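Long-range contacts in sarcolemmal membrane-associated protein (Homo sapiens, PDB 6AR0), which joins, as a longer protein of which this chain is the FHA domain, the STRIPAK complex that dephosphorylates STK3 and so inhibits Hippo signalling: residues L24-V34 against L51-H62; S74-S82 against E96-V107. All coordinates share one frame; numbering follows the deposited sequence.

Contact 1 (L24-V34 against L51-H62)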
# COMPACT_ATOMS: atom_id res chain seq x y z
N LEU A 24 6.32 -7.29 8.82
CA LEU A 24 5.67 -8.25 7.93
C LEU A 24 5.93 -9.70 8.37
O LEU A 24 6.20 -10.58 7.55
CB LEU A 24 6.11 -8.03 6.49
CG LEU A 24 5.72 -6.68 5.90
CD1 LEU A 24 6.32 -6.53 4.51
CD2 LEU A 24 4.21 -6.50 5.84
N ASP A 25 5.83 -9.97 9.67
CA ASP A 25 5.85 -11.37 10.11
C ASP A 25 4.72 -12.15 9.47
O ASP A 25 4.84 -13.37 9.29
CB ASP A 25 5.73 -11.45 11.63
CG ASP A 25 7.00 -11.04 12.35
OD1 ASP A 25 8.07 -10.92 11.72
OD2 ASP A 25 6.92 -10.85 13.59
N GLU A 26 3.60 -11.49 9.20
CA GLU A 26 2.50 -12.08 8.46
C GLU A 26 1.91 -11.03 7.53
O GLU A 26 2.22 -9.84 7.66
CB GLU A 26 1.43 -12.64 9.40
CG GLU A 26 0.73 -11.57 10.20
CD GLU A 26 -0.17 -12.16 11.27
OE1 GLU A 26 -0.74 -11.38 12.06
OE2 GLU A 26 -0.30 -13.40 11.33
N PRO A 27 1.08 -11.43 6.58
CA PRO A 27 0.54 -10.45 5.63
C PRO A 27 -0.27 -9.38 6.33
O PRO A 27 -1.01 -9.65 7.29
CB PRO A 27 -0.33 -11.31 4.71
CG PRO A 27 0.29 -12.68 4.78
CD PRO A 27 0.71 -12.81 6.21
N ILE A 28 -0.15 -8.15 5.83
CA ILE A 28 -0.81 -6.99 6.40
C ILE A 28 -1.84 -6.45 5.41
O ILE A 28 -1.53 -6.23 4.23
CB ILE A 28 0.22 -5.92 6.79
CG1 ILE A 28 1.14 -6.44 7.91
CG2 ILE A 28 -0.46 -4.62 7.21
CD1 ILE A 28 0.44 -6.79 9.22
N LYS A 29 -3.05 -6.22 5.90
CA LYS A 29 -4.10 -5.61 5.10
C LYS A 29 -3.82 -4.13 4.90
O LYS A 29 -3.39 -3.42 5.82
CB LYS A 29 -5.45 -5.78 5.79
CG LYS A 29 -6.62 -5.47 4.87
CD LYS A 29 -7.93 -6.02 5.39
CE LYS A 29 -8.55 -5.06 6.36
NZ LYS A 29 -9.86 -5.56 6.83
N ILE A 30 -4.03 -3.68 3.67
CA ILE A 30 -4.09 -2.26 3.33
C ILE A 30 -5.55 -1.90 3.13
O ILE A 30 -6.27 -2.60 2.41
CB ILE A 30 -3.30 -2.01 2.04
CG1 ILE A 30 -1.81 -2.33 2.27
CG2 ILE A 30 -3.48 -0.57 1.57
CD1 ILE A 30 -1.09 -2.85 1.07
N GLY A 31 -6.00 -0.84 3.77
CA GLY A 31 -7.40 -0.48 3.62
C GLY A 31 -7.74 0.81 4.32
O GLY A 31 -6.91 1.42 5.01
N ARG A 32 -8.99 1.21 4.15
CA ARG A 32 -9.50 2.45 4.70
C ARG A 32 -9.76 2.32 6.20
O ARG A 32 -10.20 1.27 6.68
CB ARG A 32 -10.82 2.79 4.01
CG ARG A 32 -11.34 4.18 4.30
CD ARG A 32 -12.59 4.49 3.53
NE ARG A 32 -13.75 3.77 4.07
CZ ARG A 32 -14.36 2.74 3.49
NH1 ARG A 32 -13.97 2.26 2.31
NH2 ARG A 32 -15.39 2.17 4.10
N SER A 33 -9.51 3.41 6.92
CA SER A 33 -9.83 3.49 8.34
C SER A 33 -11.32 3.27 8.56
O SER A 33 -12.16 3.92 7.92
CB SER A 33 -9.44 4.88 8.83
OG SER A 33 -9.78 5.04 10.18
N VAL A 34 -11.64 2.35 9.47
CA VAL A 34 -13.01 2.06 9.88
C VAL A 34 -12.98 1.76 11.37
O VAL A 34 -11.91 1.58 11.97
CB VAL A 34 -13.60 0.87 9.11
CG1 VAL A 34 -13.72 1.20 7.62
CG2 VAL A 34 -12.77 -0.39 9.32
N LEU A 51 -9.98 4.76 -0.62
CA LEU A 51 -9.59 3.37 -0.39
C LEU A 51 -10.79 2.51 -0.05
O LEU A 51 -11.74 2.97 0.59
CB LEU A 51 -8.58 3.24 0.75
CG LEU A 51 -7.11 3.35 0.32
CD1 LEU A 51 -6.75 4.74 -0.19
CD2 LEU A 51 -6.18 2.96 1.45
N SER A 52 -10.73 1.25 -0.46
CA SER A 52 -11.68 0.25 -0.00
C SER A 52 -11.29 -0.26 1.39
O SER A 52 -10.15 -0.13 1.83
CB SER A 52 -11.73 -0.91 -1.00
OG SER A 52 -12.18 -0.46 -2.27
N ARG A 53 -12.27 -0.85 2.08
CA ARG A 53 -12.00 -1.41 3.40
C ARG A 53 -10.95 -2.52 3.31
O ARG A 53 -10.01 -2.56 4.11
CB ARG A 53 -13.29 -1.96 4.01
CG ARG A 53 -13.10 -2.57 5.39
CD ARG A 53 -14.39 -3.17 5.95
NE ARG A 53 -14.18 -3.69 7.30
CZ ARG A 53 -14.77 -3.23 8.41
NH1 ARG A 53 -15.63 -2.22 8.37
NH2 ARG A 53 -14.49 -3.79 9.58
N ASN A 54 -11.11 -3.41 2.34
CA ASN A 54 -10.16 -4.49 2.07
C ASN A 54 -9.55 -4.19 0.71
O ASN A 54 -9.99 -4.70 -0.32
CB ASN A 54 -10.85 -5.84 2.10
CG ASN A 54 -11.64 -6.06 3.37
OD1 ASN A 54 -11.10 -5.94 4.47
ND2 ASN A 54 -12.92 -6.36 3.23
N HIS A 55 -8.55 -3.32 0.70
CA HIS A 55 -8.06 -2.75 -0.54
C HIS A 55 -6.95 -3.59 -1.17
O HIS A 55 -7.00 -3.90 -2.37
CB HIS A 55 -7.57 -1.32 -0.26
CG HIS A 55 -7.33 -0.52 -1.48
ND1 HIS A 55 -8.18 0.48 -1.89
CD2 HIS A 55 -6.36 -0.61 -2.42
CE1 HIS A 55 -7.73 0.99 -3.02
NE2 HIS A 55 -6.63 0.34 -3.36
N ALA A 56 -5.96 -3.96 -0.37
CA ALA A 56 -4.82 -4.71 -0.87
C ALA A 56 -4.21 -5.47 0.30
O ALA A 56 -4.66 -5.37 1.45
CB ALA A 56 -3.81 -3.78 -1.56
N LEU A 57 -3.20 -6.27 -0.02
CA LEU A 57 -2.49 -7.10 0.94
C LEU A 57 -1.02 -7.04 0.60
O LEU A 57 -0.66 -7.13 -0.57
CB LEU A 57 -3.01 -8.53 0.80
CG LEU A 57 -2.68 -9.54 1.89
CD1 LEU A 57 -3.29 -9.14 3.22
CD2 LEU A 57 -3.18 -10.91 1.47
N VAL A 58 -0.16 -6.87 1.62
CA VAL A 58 1.28 -6.82 1.43
C VAL A 58 1.94 -7.85 2.33
O VAL A 58 1.53 -8.03 3.48
CB VAL A 58 1.84 -5.38 1.66
CG1 VAL A 58 1.59 -4.88 3.09
CG2 VAL A 58 3.30 -5.30 1.31
N TRP A 59 2.97 -8.52 1.82
CA TRP A 59 3.61 -9.55 2.63
C TRP A 59 5.04 -9.78 2.18
O TRP A 59 5.47 -9.37 1.10
CB TRP A 59 2.83 -10.87 2.61
CG TRP A 59 2.82 -11.65 1.31
CD1 TRP A 59 3.63 -12.68 0.97
CD2 TRP A 59 1.90 -11.48 0.23
NE1 TRP A 59 3.27 -13.17 -0.26
CE2 TRP A 59 2.21 -12.45 -0.74
CE3 TRP A 59 0.83 -10.60 -0.01
CZ2 TRP A 59 1.48 -12.59 -1.91
CZ3 TRP A 59 0.11 -10.74 -1.18
CH2 TRP A 59 0.44 -11.72 -2.11
N PHE A 60 5.76 -10.48 3.04
CA PHE A 60 7.10 -10.99 2.78
C PHE A 60 7.05 -12.50 2.71
O PHE A 60 6.48 -13.14 3.60
CB PHE A 60 8.05 -10.57 3.91
CG PHE A 60 9.45 -11.11 3.77
CD1 PHE A 60 10.26 -10.71 2.73
CD2 PHE A 60 9.95 -12.01 4.70
CE1 PHE A 60 11.56 -11.21 2.62
CE2 PHE A 60 11.25 -12.50 4.59
CZ PHE A 60 12.04 -12.11 3.55
N ASP A 61 7.60 -13.06 1.64
CA ASP A 61 7.68 -14.51 1.44
C ASP A 61 9.00 -14.96 2.02
O ASP A 61 10.06 -14.76 1.42
CB ASP A 61 7.59 -14.81 -0.05
CG ASP A 61 7.56 -16.28 -0.35
OD1 ASP A 61 8.09 -17.07 0.47
OD2 ASP A 61 7.04 -16.64 -1.42
N HIS A 62 8.93 -15.55 3.22
CA HIS A 62 10.12 -15.88 3.99
C HIS A 62 10.97 -16.96 3.32
O HIS A 62 12.15 -17.09 3.66
CB HIS A 62 9.72 -16.28 5.42
CG HIS A 62 9.13 -15.17 6.24
ND1 HIS A 62 7.85 -14.68 6.05
CD2 HIS A 62 9.64 -14.46 7.28
CE1 HIS A 62 7.61 -13.71 6.92
NE2 HIS A 62 8.68 -13.56 7.68
O HOH W 1 4.39 -11.22 5.49
O HOH W 2 9.57 -11.42 9.45
O HOH W 3 -9.66 -1.44 6.60
O HOH W 4 -14.98 -0.33 1.15
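Lys29 reaches Asn54 through one hydrogen bond, from Lys29 NZ to Asn54 OD1 at 2.7 Å. The lysine chain runs extended and then bends at chi3 (85°). This brings its ammonium group straight in line with the amide C=O. On the other face of the strand pair, Ile30 lays its CD1 into the angle between Ala56 and Val58. Ile30 CD1 lies 3.9 Å from Ala56 CB. Its chi2 of 148° is well short of a fully staggered trans value. Phe105 and Leu69 also touch Ile30 in the core. Val58 crosses Ile30 at about a right angle, and its CG1, set between its own backbone N and carbonyl carbon, also meets Leu24 CD2 at 4.1 Å.

Strands 28-32 and 56-61 are antiparallel, and a classic beta bulge ends their pairing: His55 N and Ala56 N both donate to Ile30 O. Here stand the Gly-Arg and Ser-x-x-His signatures of FHA domains, Gly31-Arg32 and Ser52 to His55. In relatives this region binds phosphothreonine peptides. A CB on Gly31 would run into Arg53 O.

Arg32 bends at chi3 (73°) to bring NH1 back to Leu51 O, 2.9 Å away. The bond uses a lone pair of Leu51 O and lies in the guanidinium plane. A water joins Arg32 NH1 to Arg53 N. The Arg53 chain is extended, and Val34 CG2 sits over one face of its guanidinium, 3.5 Å from Arg53 NH1. The His55 ring is fixed in rotation: ND1 accepts from Ser52 N at 3.0 Å, while NE2 binds Gly77 O. At the far end of the pair, Pro27 CG packs on Trp59 CB at 3.8 Å, and the His62 ring turns an edge to Leu24 O.

Contact 2 (S74-S82 against E96-V107); sequences SSNGTFINS and EILSGDIIQFGV
Phe79 and Gln104 lie side by side and point the same way from an antiparallel hydrogen-bonded pair. The Phe79 ring fills the shallow trough between Gln104 and Val107. Its CZ presses on Val107 CG1 at 3.6 Å, and its edge faces Gln104 O. Gln104 CG is anti to the backbone N (chi1 176°) and the chain stays extended beyond it, which lays the amide along the ring, their planes 47° apart. A bond from Gln104 NE2 to Gly106 O, 2.8 Å long, holds it. Gly77 also shapes this side, since a CB there would crowd Phe79 CE2. Asn76 and Gly77 form the Asn-Gly signature of FHA domains, and Asn76 ND2 reaches Val50 O.

On the opposite face Ile80 is the bump. Its CD1 meets Ile97 CG2 at 3.6 Å, crossing it at about a right angle. Ile80 CG1 rests on Ile103 CD1, and its CG2 touches Asp101 OD2 at 3.6 Å. Next along, Thr78 CG2 lies against the Phe105 ring, while Thr78 OG1 is hydrogen-bonded to Asp71 OD2.

Asn81 closes the strand pair with backbone and side chain together. Asn81 N donates to Ile102 O. Asn81 OD1 accepts from Ile102 N at 2.9 Å, standing in for a backbone carbonyl. Asn81 ND2 donates to Asp101 OD1 at 3.0 Å, from above the carboxylate plane. A leucine here would probably leave Ile102 N without its acceptor and Asp101 OD1 without this donor. Asp101 OD2 takes Leu98 N across a type II turn. With an N-H on each oxygen, the buried Asp101 is likely to keep its negative charge.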
# COMPACT_ATOMS: atom_id res chain seq x y z
N SER A 74 -10.14 -3.96 -4.93
CA SER A 74 -10.36 -2.56 -4.59
C SER A 74 -11.26 -1.92 -5.64
O SER A 74 -11.23 -2.27 -6.82
CB SER A 74 -9.04 -1.78 -4.53
OG SER A 74 -8.54 -1.48 -5.82
N SER A 75 -12.05 -0.95 -5.19
CA SER A 75 -12.89 -0.21 -6.13
C SER A 75 -12.06 0.68 -7.04
O SER A 75 -12.35 0.76 -8.25
CB SER A 75 -13.90 0.64 -5.37
OG SER A 75 -14.72 -0.16 -4.55
N ASN A 76 -11.04 1.35 -6.51
CA ASN A 76 -10.39 2.45 -7.22
C ASN A 76 -8.95 2.19 -7.64
O ASN A 76 -8.33 3.07 -8.26
CB ASN A 76 -10.48 3.75 -6.42
CG ASN A 76 -11.90 4.23 -6.29
OD1 ASN A 76 -12.68 4.17 -7.24
ND2 ASN A 76 -12.25 4.71 -5.11
N GLY A 77 -8.39 1.03 -7.32
CA GLY A 77 -7.13 0.64 -7.92
C GLY A 77 -5.96 0.61 -6.96
O GLY A 77 -5.93 1.31 -5.93
N THR A 78 -4.98 -0.21 -7.30
CA THR A 78 -3.68 -0.27 -6.65
C THR A 78 -2.64 -0.22 -7.75
O THR A 78 -2.83 -0.84 -8.80
CB THR A 78 -3.54 -1.59 -5.86
OG1 THR A 78 -4.56 -1.67 -4.88
CG2 THR A 78 -2.19 -1.69 -5.16
N PHE A 79 -1.54 0.50 -7.51
CA PHE A 79 -0.54 0.73 -8.56
C PHE A 79 0.87 0.53 -8.00
O PHE A 79 1.15 0.93 -6.87
CB PHE A 79 -0.64 2.16 -9.14
CG PHE A 79 -2.03 2.56 -9.58
CD1 PHE A 79 -2.37 2.58 -10.92
CD2 PHE A 79 -3.00 2.90 -8.65
CE1 PHE A 79 -3.65 2.94 -11.32
CE2 PHE A 79 -4.27 3.24 -9.04
CZ PHE A 79 -4.59 3.27 -10.38
N ILE A 80 1.73 -0.10 -8.81
CA ILE A 80 3.17 -0.16 -8.57
C ILE A 80 3.84 0.64 -9.67
O ILE A 80 3.70 0.30 -10.85
CB ILE A 80 3.70 -1.61 -8.56
CG1 ILE A 80 3.04 -2.45 -7.46
CG2 ILE A 80 5.22 -1.62 -8.43
CD1 ILE A 80 3.29 -3.94 -7.62
N ASN A 81 4.53 1.71 -9.31
CA ASN A 81 5.20 2.57 -10.28
C ASN A 81 4.26 2.93 -11.43
O ASN A 81 4.59 2.85 -12.61
CB ASN A 81 6.49 1.93 -10.77
CG ASN A 81 7.41 1.61 -9.61
OD1 ASN A 81 7.46 2.37 -8.64
ND2 ASN A 81 8.15 0.53 -9.70
N SER A 82 3.05 3.33 -11.04
CA SER A 82 1.99 3.85 -11.92
C SER A 82 1.28 2.78 -12.75
O SER A 82 0.47 3.14 -13.60
CB SER A 82 2.49 4.94 -12.88
OG SER A 82 3.23 5.94 -12.21
N GLU A 96 5.31 -8.65 -7.38
CA GLU A 96 6.50 -8.41 -6.57
C GLU A 96 6.82 -6.92 -6.50
O GLU A 96 6.79 -6.20 -7.52
CB GLU A 96 7.70 -9.17 -7.16
CG GLU A 96 8.93 -8.99 -6.31
CD GLU A 96 10.14 -9.80 -6.74
OE1 GLU A 96 10.07 -10.52 -7.75
OE2 GLU A 96 11.18 -9.73 -6.02
N ILE A 97 7.15 -6.47 -5.29
CA ILE A 97 7.58 -5.10 -5.03
C ILE A 97 9.04 -5.11 -4.59
O ILE A 97 9.53 -6.05 -3.95
CB ILE A 97 6.68 -4.37 -4.01
CG1 ILE A 97 6.47 -5.21 -2.75
CG2 ILE A 97 5.34 -4.03 -4.66
CD1 ILE A 97 5.81 -4.45 -1.59
N LEU A 98 9.75 -4.04 -4.98
CA LEU A 98 11.17 -3.87 -4.72
C LEU A 98 11.36 -2.58 -3.93
O LEU A 98 10.51 -1.68 -3.94
CB LEU A 98 11.97 -3.83 -6.02
CG LEU A 98 11.92 -5.06 -6.93
CD1 LEU A 98 12.86 -4.85 -8.08
CD2 LEU A 98 12.22 -6.37 -6.23
N SER A 99 12.48 -2.50 -3.24
CA SER A 99 12.71 -1.34 -2.40
C SER A 99 12.92 -0.10 -3.26
O SER A 99 13.74 -0.11 -4.18
CB SER A 99 13.92 -1.58 -1.50
OG SER A 99 13.88 -0.65 -0.44
N GLY A 100 12.17 0.96 -2.96
CA GLY A 100 12.15 2.17 -3.77
C GLY A 100 10.96 2.33 -4.68
O GLY A 100 10.81 3.38 -5.32
N ASP A 101 10.09 1.33 -4.75
CA ASP A 101 8.88 1.46 -5.54
C ASP A 101 7.99 2.57 -4.99
O ASP A 101 7.97 2.87 -3.79
CB ASP A 101 8.09 0.15 -5.54
CG ASP A 101 8.64 -0.91 -6.45
OD1 ASP A 101 9.52 -0.62 -7.29
OD2 ASP A 101 8.16 -2.06 -6.32
N ILE A 102 7.22 3.15 -5.90
CA ILE A 102 6.15 4.09 -5.56
C ILE A 102 4.84 3.32 -5.65
O ILE A 102 4.47 2.82 -6.71
CB ILE A 102 6.14 5.31 -6.50
CG1 ILE A 102 7.49 6.03 -6.46
CG2 ILE A 102 4.99 6.24 -6.13
CD1 ILE A 102 7.92 6.48 -5.10
N ILE A 103 4.14 3.21 -4.53
CA ILE A 103 2.92 2.42 -4.42
C ILE A 103 1.75 3.36 -4.20
O ILE A 103 1.83 4.25 -3.35
CB ILE A 103 3.06 1.48 -3.21
CG1 ILE A 103 4.33 0.63 -3.30
CG2 ILE A 103 1.82 0.64 -3.01
CD1 ILE A 103 4.33 -0.20 -4.49
N GLN A 104 0.66 3.16 -4.92
CA GLN A 104 -0.50 4.03 -4.84
C GLN A 104 -1.76 3.22 -4.58
O GLN A 104 -1.97 2.17 -5.21
CB GLN A 104 -0.64 4.84 -6.14
CG GLN A 104 -1.87 5.72 -6.18
CD GLN A 104 -1.91 6.56 -7.43
OE1 GLN A 104 -0.89 7.12 -7.84
NE2 GLN A 104 -3.08 6.67 -8.06
N PHE A 105 -2.59 3.70 -3.67
CA PHE A 105 -3.89 3.09 -3.37
C PHE A 105 -4.96 4.12 -3.68
O PHE A 105 -4.98 5.21 -3.09
CB PHE A 105 -3.98 2.65 -1.92
CG PHE A 105 -2.82 1.81 -1.47
CD1 PHE A 105 -2.57 0.58 -2.05
CD2 PHE A 105 -1.93 2.27 -0.51
CE1 PHE A 105 -1.49 -0.19 -1.65
CE2 PHE A 105 -0.84 1.50 -0.12
CZ PHE A 105 -0.62 0.29 -0.69
N GLY A 106 -5.86 3.76 -4.59
CA GLY A 106 -6.88 4.68 -5.07
C GLY A 106 -6.33 5.60 -6.14
O GLY A 106 -5.18 5.50 -6.58
N VAL A 107 -7.19 6.52 -6.57
CA VAL A 107 -6.84 7.63 -7.46
C VAL A 107 -7.51 8.88 -6.90
O VAL A 107 -8.47 8.80 -6.13
CB VAL A 107 -7.31 7.37 -8.91
CG1 VAL A 107 -6.62 6.12 -9.50
CG2 VAL A 107 -8.84 7.25 -8.98
O HOH W 5 2.32 3.89 -8.35

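Overall arrangement
From the N terminus, strand 28-32 pairs with strand 56-61, and contact 1 closes the loop that holds strand 44-46. Contact 2 opens only after contact 1 has closed, so the two follow in series; they neither nest nor cross. It brings strand 78-80 against strand 102-105 and closes a second loop. The first pair belongs to the mixed sheet and the second to the antiparallel sheet, the two layers of the FHA sandwich. Strand 95-97 is an outermost strand of the mixed sheet, so contact 2 reaches both layers. Their centres lie about 12 Å apart. Ser52 OG to Ser75 N, a probable hydrogen bond, and the His55 ring join the turns leading into strands 56-61 and 78-80.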